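Long-range contacts in probable amidase (Thermus thermophilus, PDB 2DC0), which is a probable amidase, a member of the amidase family with an alpha/beta fold in which helices pack around a mixed beta sheet: residues E231-P236 with V422-G427; P236-P241 with L267-R272; L351-Q356 with Q411-Y416; G392-A397 with G417-V422. All blocks are in the same frame, centred on the assembly; numbering follows the deposited sequence.

Interactions 2 and 3 are strand pairings in one mixed sheet, whereas interactions 1 and 4 hold helix 419-430, interaction 4 at its first turn and interaction 1 a little further along, by apolar packing without a hydrogen bond across either contact. Interactions 3 and 4 are buried; interactions 1 and 2 lie farther out and are partly buried. At the sheet edge interaction 2 is parallel and carries a charged pair on one face; deeper in, interaction 3 is antiparallel and mostly aliphatic. Interactions 1 and 2 share Pro236, where the loop enters the sheet. Interactions 2 and 3 meet through neighbouring strands 237-240 and 350-354.

Interaction 1: E231-P236 with V422-G427; sequences EGVQNP and VLALGG
Val233 holds CG1 anti to its backbone N (chi1 175°), and Leu425, on the helix, holds CG anti to its carbonyl carbon (chi1 -69°); with the branches placed this way the two side chains cross at about a right angle. The two methyls of Val233 do different jobs. CG2 rests against the helix backbone, 3.7 Å from Ala424 O, and touches the methyl of the same residue, with Val233 CG2 4.0 Å from Ala424 CB. CG1 turns to the leucine instead and meets Leu425 CD2 at 4.1 Å. That one leucine methyl also reaches the proline ring, Leu425 CD2 lying 3.7 Å from Pro236 CB.

This is a connecting loop laid across the C-terminal helix of an alpha/beta fold: the chain leaves helix 213-224, passes over helix 419-430 and then enters the central sheet as strand 237-240. Trp428, one turn further along the helix, touches both Val233 and Pro236 and extends the apolar surface, while Leu425 also packs on Asp349.

No hydrogen bond links the two segments. Glu231, at the exposed end, takes part through its backbone, with Glu231 O 3.5 Å from Ala424 CB, and its side chain leads away from the helix. At the other end Pro236 is buried, and its backbone bonds to Glu270, the first residue of the neighbouring strand.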
# COMPACT_ATOMS: atom_id res chain seq x y z
N GLU A 231 23.14 5.80 5.36
CA GLU A 231 23.44 7.19 5.71
C GLU A 231 23.75 7.31 7.20
O GLU A 231 23.27 6.52 8.01
CB GLU A 231 22.26 8.09 5.36
CG GLU A 231 21.91 8.11 3.88
CD GLU A 231 23.03 8.67 3.02
OE1 GLU A 231 23.38 9.86 3.20
OE2 GLU A 231 23.56 7.93 2.16
N GLY A 232 24.56 8.30 7.55
CA GLY A 232 24.91 8.50 8.94
C GLY A 232 23.68 8.83 9.76
O GLY A 232 22.66 9.26 9.23
N VAL A 233 23.77 8.61 11.07
CA VAL A 233 22.65 8.91 11.95
C VAL A 233 23.03 10.05 12.89
O VAL A 233 24.08 10.01 13.52
CB VAL A 233 22.26 7.68 12.80
CG1 VAL A 233 21.18 8.07 13.79
CG2 VAL A 233 21.77 6.56 11.90
N GLN A 234 22.16 11.05 12.97
CA GLN A 234 22.38 12.20 13.84
C GLN A 234 21.05 12.72 14.36
O GLN A 234 20.16 13.05 13.58
CB GLN A 234 23.08 13.32 13.07
CG GLN A 234 23.10 14.66 13.80
CD GLN A 234 23.62 15.81 12.94
OE1 GLN A 234 23.24 15.95 11.77
NE2 GLN A 234 24.47 16.66 13.52
N ASN A 235 20.91 12.77 15.68
CA ASN A 235 19.68 13.28 16.28
C ASN A 235 18.45 12.56 15.73
O ASN A 235 17.51 13.19 15.24
CB ASN A 235 19.57 14.78 16.03
CG ASN A 235 20.66 15.56 16.74
OD1 ASN A 235 21.14 16.59 16.24
ND2 ASN A 235 21.07 15.09 17.90
N PRO A 236 18.43 11.22 15.80
CA PRO A 236 17.29 10.46 15.29
C PRO A 236 16.02 10.82 16.05
O PRO A 236 16.05 11.10 17.25
CB PRO A 236 17.72 9.01 15.52
CG PRO A 236 18.56 9.11 16.76
CD PRO A 236 19.40 10.34 16.47
N VAL A 422 16.28 2.21 8.01
CA VAL A 422 15.94 1.34 9.13
C VAL A 422 17.19 0.64 9.65
O VAL A 422 17.45 0.60 10.86
CB VAL A 422 14.90 0.29 8.72
CG1 VAL A 422 14.69 -0.73 9.84
CG2 VAL A 422 13.58 0.98 8.39
N LEU A 423 17.98 0.09 8.73
CA LEU A 423 19.20 -0.61 9.09
C LEU A 423 20.21 0.33 9.75
O LEU A 423 20.91 -0.06 10.69
CB LEU A 423 19.80 -1.28 7.85
CG LEU A 423 18.94 -2.47 7.39
CD1 LEU A 423 19.34 -2.92 5.98
CD2 LEU A 423 19.10 -3.62 8.38
N ALA A 424 20.28 1.56 9.27
CA ALA A 424 21.21 2.53 9.84
C ALA A 424 20.77 2.86 11.27
O ALA A 424 21.59 2.90 12.19
CB ALA A 424 21.24 3.81 8.99
N LEU A 425 19.48 3.11 11.46
CA LEU A 425 18.96 3.42 12.80
C LEU A 425 19.14 2.21 13.71
O LEU A 425 19.37 2.36 14.91
CB LEU A 425 17.49 3.82 12.73
CG LEU A 425 17.19 5.16 12.05
CD1 LEU A 425 15.70 5.24 11.72
CD2 LEU A 425 17.60 6.31 12.96
N GLY A 426 19.03 1.01 13.14
CA GLY A 426 19.21 -0.20 13.93
C GLY A 426 20.63 -0.29 14.45
O GLY A 426 20.87 -0.68 15.59
N GLY A 427 21.59 0.06 13.59
CA GLY A 427 22.99 0.01 13.99
C GLY A 427 23.27 1.02 15.08
O GLY A 427 24.04 0.76 16.01

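Interaction 2: P236-P241 with L267-R272; sequences PVFGVP and LRAEVR
Phe238 is gripped through both backbone polar atoms by the strand beside it: Phe238 N donates to Glu270 O at 2.9 Å, almost perfectly straight at 179°, and Phe238 O accepts from Arg272 N. Glu270 N to Pro236 O and Val240 N to Arg272 O (2.8 Å) complete the regular parallel pattern. Gly239 CA adds a close CA-H...O contact, 3.1 Å from Arg272 O.

The charged chemistry lies on the face with Val237. Arg272 holds Glu270 side-on, NE 2.6 Å from OE2 and above the carboxylate plane, NH2 3.1 Å from OE1 on its syn side. Val237 CG1 covers one face of the guanidinium toward its rim, 3.5 Å from Arg272 NE.

Apolar contacts fill in the rest. Val240 CG2 meets Val271 CG1 at 3.8 Å, Pro236 CG meets Ala269 CB at 3.7 Å, and the same alanine methyl sits at the edge of the Phe238 ring.

The two strands are the arms of a beta-alpha-beta crossover. Helix 251-263 from the connection covers Val240 and Val271 with Leu261, Trp428 of helix 419-430 covers Phe238 and Ala269, and strand 237-240 pairs on its other side with strand 350-354, leaving 270-273 outermost within the chain.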
# COMPACT_ATOMS: atom_id res chain seq x y z
N PRO A 236 18.43 11.22 15.80
CA PRO A 236 17.29 10.46 15.29
C PRO A 236 16.02 10.82 16.05
O PRO A 236 16.05 11.10 17.25
CB PRO A 236 17.72 9.01 15.52
CG PRO A 236 18.56 9.11 16.76
CD PRO A 236 19.40 10.34 16.47
N VAL A 237 14.90 10.83 15.34
CA VAL A 237 13.60 11.13 15.94
C VAL A 237 12.77 9.86 15.83
O VAL A 237 12.48 9.39 14.72
CB VAL A 237 12.88 12.27 15.19
CG1 VAL A 237 11.53 12.54 15.84
CG2 VAL A 237 13.74 13.54 15.22
N PHE A 238 12.41 9.29 16.97
CA PHE A 238 11.64 8.06 16.99
C PHE A 238 10.20 8.30 17.41
O PHE A 238 9.94 9.01 18.38
CB PHE A 238 12.28 7.06 17.95
CG PHE A 238 13.66 6.61 17.53
CD1 PHE A 238 13.82 5.75 16.44
CD2 PHE A 238 14.78 7.04 18.23
CE1 PHE A 238 15.09 5.32 16.06
CE2 PHE A 238 16.06 6.62 17.85
CZ PHE A 238 16.21 5.75 16.77
N GLY A 239 9.27 7.71 16.67
CA GLY A 239 7.86 7.85 16.99
C GLY A 239 7.40 6.62 17.76
O GLY A 239 7.77 5.49 17.42
N VAL A 240 6.60 6.84 18.80
CA VAL A 240 6.10 5.74 19.61
C VAL A 240 4.57 5.76 19.58
O VAL A 240 3.95 6.72 20.03
CB VAL A 240 6.60 5.87 21.08
CG1 VAL A 240 6.03 4.76 21.94
CG2 VAL A 240 8.13 5.82 21.10
N PRO A 241 3.95 4.70 19.03
CA PRO A 241 2.50 4.58 18.93
C PRO A 241 1.86 4.09 20.22
O PRO A 241 1.39 2.95 20.30
CB PRO A 241 2.32 3.61 17.77
CG PRO A 241 3.48 2.67 17.97
CD PRO A 241 4.62 3.60 18.31
N LEU A 267 20.84 10.00 25.07
CA LEU A 267 21.63 9.42 23.99
C LEU A 267 21.61 10.33 22.76
O LEU A 267 22.06 9.94 21.68
CB LEU A 267 21.11 8.03 23.63
CG LEU A 267 21.34 6.95 24.69
CD1 LEU A 267 20.59 5.68 24.32
CD2 LEU A 267 22.84 6.67 24.81
N ARG A 268 21.08 11.53 22.93
CA ARG A 268 21.01 12.51 21.86
C ARG A 268 20.03 12.10 20.76
O ARG A 268 20.31 12.23 19.56
CB ARG A 268 22.40 12.73 21.27
CG ARG A 268 23.45 13.16 22.29
CD ARG A 268 23.20 14.58 22.80
NE ARG A 268 24.25 15.01 23.73
CZ ARG A 268 24.34 14.63 25.00
NH1 ARG A 268 23.44 13.79 25.51
NH2 ARG A 268 25.33 15.08 25.76
N ALA A 269 18.87 11.59 21.17
CA ALA A 269 17.81 11.19 20.26
C ALA A 269 16.53 11.85 20.77
O ALA A 269 16.50 12.33 21.91
CB ALA A 269 17.65 9.66 20.26
N GLU A 270 15.49 11.87 19.95
CA GLU A 270 14.22 12.46 20.37
C GLU A 270 13.12 11.42 20.30
O GLU A 270 13.13 10.55 19.43
CB GLU A 270 13.85 13.65 19.48
CG GLU A 270 12.85 14.59 20.14
CD GLU A 270 12.11 15.47 19.15
OE1 GLU A 270 12.76 15.99 18.21
OE2 GLU A 270 10.88 15.64 19.31
N VAL A 271 12.17 11.51 21.22
CA VAL A 271 11.05 10.58 21.27
C VAL A 271 9.73 11.33 21.17
O VAL A 271 9.45 12.20 21.99
CB VAL A 271 11.05 9.78 22.59
CG1 VAL A 271 9.89 8.81 22.61
CG2 VAL A 271 12.38 9.04 22.75
N ARG A 272 8.93 11.00 20.16
CA ARG A 272 7.65 11.66 19.97
C ARG A 272 6.52 10.64 19.93
O ARG A 272 6.64 9.60 19.28
CB ARG A 272 7.62 12.46 18.67
CG ARG A 272 8.66 13.58 18.58
CD ARG A 272 8.55 14.31 17.23
NE ARG A 272 9.64 15.27 17.04
CZ ARG A 272 9.83 16.00 15.94
NH1 ARG A 272 8.99 15.88 14.92
NH2 ARG A 272 10.85 16.84 15.87

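Interaction 3: L351-Q356 with Q411-Y416; sequences LLLPVQ and QVVGAY
Leu351 N gives its hydrogen to Val413 O over 2.8 Å at an N-H...O angle of 161°, arriving in the carbonyl plane on a lone pair. The bond is returned, Val413 N to Leu351 O at 2.9 Å, which makes this a hydrogen-bonded antiparallel pair. At the other such pair the two bonds are unequal: Gln411 N reaches Leu353 O at 2.8 Å, while the return bond from Leu353 N to Gln411 O is weak, at 3.3 Å. Between the two, Leu352 and Val412 form the non-hydrogen-bonded pair, and their side chains lie side by side on one face, with Leu352 CD2 3.9 Å from Val412 CG2.

Leu351, Leu353, Gln411 and Val413 project from the other face. Leu353 CG lies between the backbone N and the carbonyl carbon (chi1 64°), and from there the side chain slants across to its diagonal neighbour, CD2 resting 3.9 Å from Val413 CG2. Leu351 and Val413 touch close to the backbone, CB to CB at 3.9 Å. Past the strand end Val355 crosses the Gln411 side chain at about a right angle, its CG2 3.5 Å from Gln411 CG.

All of this is interior to the fold. Strand 350-354 has parallel strand 237-240 on its other side, and strand 406-413 has antiparallel strand 395-403. Leu429 of helix 419-430 packs on Leu352 and Val412, while on the opposite face Phe388 of helix 386-390 covers Leu353, Gln411 and Val413, and Leu341 and Leu345 of helix 324-345 pack on Leu351.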
# COMPACT_ATOMS: atom_id res chain seq x y z
N LEU A 351 9.48 4.26 13.71
CA LEU A 351 8.64 3.98 14.86
C LEU A 351 9.41 2.95 15.67
O LEU A 351 10.18 2.16 15.12
CB LEU A 351 7.30 3.37 14.43
CG LEU A 351 6.44 4.18 13.45
CD1 LEU A 351 5.08 3.51 13.30
CD2 LEU A 351 6.29 5.60 13.96
N LEU A 352 9.21 2.99 16.98
CA LEU A 352 9.82 2.05 17.91
C LEU A 352 8.70 1.44 18.75
O LEU A 352 7.79 2.14 19.18
CB LEU A 352 10.79 2.76 18.86
CG LEU A 352 12.11 3.31 18.34
CD1 LEU A 352 12.96 3.79 19.52
CD2 LEU A 352 12.85 2.22 17.58
N LEU A 353 8.79 0.13 18.97
CA LEU A 353 7.83 -0.60 19.80
C LEU A 353 8.37 -2.00 19.99
O LEU A 353 9.07 -2.53 19.13
CB LEU A 353 6.46 -0.67 19.12
CG LEU A 353 6.36 -1.44 17.80
CD1 LEU A 353 4.96 -2.05 17.63
CD2 LEU A 353 6.67 -0.50 16.65
N PRO A 354 8.07 -2.63 21.14
CA PRO A 354 8.57 -3.99 21.37
C PRO A 354 8.10 -4.93 20.27
O PRO A 354 7.07 -4.68 19.62
CB PRO A 354 7.96 -4.35 22.72
CG PRO A 354 7.85 -3.03 23.40
CD PRO A 354 7.32 -2.14 22.30
N VAL A 355 8.83 -6.01 20.06
CA VAL A 355 8.46 -6.98 19.04
C VAL A 355 7.59 -8.06 19.68
O VAL A 355 6.95 -8.85 18.99
CB VAL A 355 9.71 -7.64 18.41
CG1 VAL A 355 10.31 -8.65 19.37
CG2 VAL A 355 9.33 -8.29 17.09
N GLN A 356 7.57 -8.07 21.01
CA GLN A 356 6.81 -9.05 21.79
C GLN A 356 6.33 -8.39 23.10
O GLN A 356 6.97 -7.46 23.61
CB GLN A 356 7.71 -10.24 22.13
CG GLN A 356 8.97 -9.80 22.88
CD GLN A 356 10.07 -10.84 22.86
OE1 GLN A 356 10.04 -11.83 23.58
NE2 GLN A 356 11.05 -10.62 22.00
N GLN A 411 11.34 -3.44 17.86
CA GLN A 411 11.04 -3.24 16.45
C GLN A 411 11.36 -1.81 16.05
O GLN A 411 11.05 -0.87 16.76
CB GLN A 411 9.56 -3.49 16.15
CG GLN A 411 9.15 -4.94 16.12
CD GLN A 411 7.71 -5.10 15.65
OE1 GLN A 411 6.78 -4.82 16.40
NE2 GLN A 411 7.54 -5.53 14.41
N VAL A 412 12.01 -1.67 14.89
CA VAL A 412 12.36 -0.38 14.32
C VAL A 412 11.61 -0.41 12.99
O VAL A 412 11.95 -1.19 12.11
CB VAL A 412 13.88 -0.25 14.06
CG1 VAL A 412 14.18 1.14 13.50
CG2 VAL A 412 14.66 -0.48 15.37
N VAL A 413 10.59 0.44 12.86
CA VAL A 413 9.75 0.49 11.66
C VAL A 413 9.99 1.72 10.80
O VAL A 413 9.89 2.85 11.28
CB VAL A 413 8.26 0.48 12.06
CG1 VAL A 413 7.38 0.41 10.82
CG2 VAL A 413 7.97 -0.68 13.00
N GLY A 414 10.27 1.52 9.51
CA GLY A 414 10.51 2.65 8.62
C GLY A 414 9.48 2.76 7.51
O GLY A 414 8.60 1.90 7.38
N ALA A 415 9.57 3.81 6.71
CA ALA A 415 8.66 4.03 5.59
C ALA A 415 8.96 3.01 4.50
O ALA A 415 10.06 2.47 4.43
CB ALA A 415 8.82 5.45 5.04
N TYR A 416 7.98 2.78 3.64
CA TYR A 416 8.10 1.84 2.54
C TYR A 416 9.35 2.18 1.72
O TYR A 416 9.57 3.34 1.37
CB TYR A 416 6.84 1.92 1.67
CG TYR A 416 6.48 0.63 0.97
CD1 TYR A 416 5.39 -0.14 1.38
CD2 TYR A 416 7.22 0.19 -0.12
CE1 TYR A 416 5.05 -1.33 0.72
CE2 TYR A 416 6.89 -0.99 -0.79
CZ TYR A 416 5.81 -1.74 -0.36
OH TYR A 416 5.50 -2.89 -1.03

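Interaction 4: G392-A397 with G417-V422; sequences GVPTLA and GEDGKV
Pro394 lies against the first turn of helix 419-430, where its ring touches the N-cap residue and the turn that follows. CB faces the carboxylate, 3.8 Å from Asp419 CG, and Pro394 CG is 3.9 Å from Glu418 C, at the N-cap position. The same ring carbon, Pro394 CG, meets Val422 CG2 at 3.9 Å, the two side chains slanting across one another. This is helix-on-sheet packing: the antiparallel strands 395-403 and 406-413 are followed in the chain by helix 419-430, which lies on the sheet face holding Leu396.

Val422 straddles the start of the strand. CG1, anti to its backbone N (chi1 172°), touches Leu396 CB at 3.7 Å, while CG2 also comes within 3.7 Å of Pro394 O. That carbonyl is bonded to the backbone of Gly414. Within the helix Val422 N bonds to Glu418 O at 3.1 Å, closing the first turn.

Further out, polar groups fix the helix start. Ser187 OG bonds to both Asp419 OD2 and Gly417 N, and Arg190 forms a salt bridge with the same carboxylate; the negative charge at a helix N-terminus would be favourably placed. Glu418 turns away to a salt bridge with Arg346 of the second subunit.

Ahead of the proline, Gly392 ends helix 386-390 in a Schellman motif with positive phi. Thr395 points away from helix 419-430, and its OG1 donates back to Val393 O at 3.1 Å, from 49° above the carbonyl plane.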
# COMPACT_ATOMS: atom_id res chain seq x y z
N GLY A 392 3.67 -4.11 4.30
CA GLY A 392 4.93 -4.18 3.57
C GLY A 392 6.11 -3.26 3.86
O GLY A 392 7.05 -3.21 3.05
N VAL A 393 6.10 -2.56 4.99
CA VAL A 393 7.19 -1.64 5.31
C VAL A 393 8.38 -2.33 5.98
O VAL A 393 8.21 -3.31 6.72
CB VAL A 393 6.70 -0.49 6.20
CG1 VAL A 393 5.64 0.32 5.45
CG2 VAL A 393 6.12 -1.02 7.50
N PRO A 394 9.60 -1.84 5.73
CA PRO A 394 10.81 -2.42 6.32
C PRO A 394 10.80 -2.35 7.83
O PRO A 394 10.62 -1.29 8.41
CB PRO A 394 11.94 -1.60 5.69
CG PRO A 394 11.29 -0.25 5.48
CD PRO A 394 9.92 -0.63 4.95
N THR A 395 11.00 -3.50 8.48
CA THR A 395 10.99 -3.57 9.93
C THR A 395 12.10 -4.45 10.48
O THR A 395 12.25 -5.60 10.08
CB THR A 395 9.64 -4.10 10.43
OG1 THR A 395 8.58 -3.37 9.79
CG2 THR A 395 9.53 -3.92 11.94
N LEU A 396 12.89 -3.88 11.39
CA LEU A 396 14.00 -4.59 12.00
C LEU A 396 13.65 -5.02 13.42
O LEU A 396 12.98 -4.29 14.15
CB LEU A 396 15.22 -3.68 12.05
CG LEU A 396 16.47 -4.23 12.75
CD1 LEU A 396 17.07 -5.34 11.88
CD2 LEU A 396 17.49 -3.11 12.95
N ALA A 397 14.10 -6.21 13.81
CA ALA A 397 13.91 -6.68 15.18
C ALA A 397 15.32 -6.92 15.73
O ALA A 397 16.11 -7.62 15.11
CB ALA A 397 13.10 -7.99 15.21
N GLY A 417 10.17 1.17 1.44
CA GLY A 417 11.38 1.39 0.66
C GLY A 417 12.57 1.97 1.41
O GLY A 417 13.65 2.09 0.85
N GLU A 418 12.39 2.33 2.68
CA GLU A 418 13.50 2.90 3.43
C GLU A 418 14.29 1.90 4.27
O GLU A 418 14.62 2.16 5.42
CB GLU A 418 13.01 4.07 4.29
CG GLU A 418 12.45 5.22 3.46
CD GLU A 418 13.32 5.55 2.24
OE1 GLU A 418 14.53 5.83 2.41
OE2 GLU A 418 12.80 5.51 1.10
N ASP A 419 14.61 0.76 3.65
CA ASP A 419 15.35 -0.30 4.30
C ASP A 419 16.70 0.17 4.83
O ASP A 419 17.11 -0.21 5.92
CB ASP A 419 15.58 -1.45 3.33
CG ASP A 419 14.30 -1.97 2.72
OD1 ASP A 419 14.07 -3.20 2.82
OD2 ASP A 419 13.52 -1.16 2.15
N GLY A 420 17.38 1.00 4.04
CA GLY A 420 18.68 1.51 4.43
C GLY A 420 18.60 2.36 5.68
O GLY A 420 19.46 2.26 6.56
N LYS A 421 17.58 3.19 5.76
CA LYS A 421 17.39 4.06 6.92
C LYS A 421 17.10 3.24 8.17
O LYS A 421 17.60 3.53 9.25
CB LYS A 421 16.24 5.05 6.66
CG LYS A 421 16.07 6.13 7.72
CD LYS A 421 14.97 7.10 7.31
CE LYS A 421 14.83 8.25 8.29
NZ LYS A 421 16.08 9.06 8.36
N VAL A 422 16.28 2.21 8.01
CA VAL A 422 15.94 1.34 9.13
C VAL A 422 17.19 0.64 9.65
O VAL A 422 17.45 0.60 10.86
CB VAL A 422 14.90 0.29 8.72
CG1 VAL A 422 14.69 -0.73 9.84
CG2 VAL A 422 13.58 0.98 8.39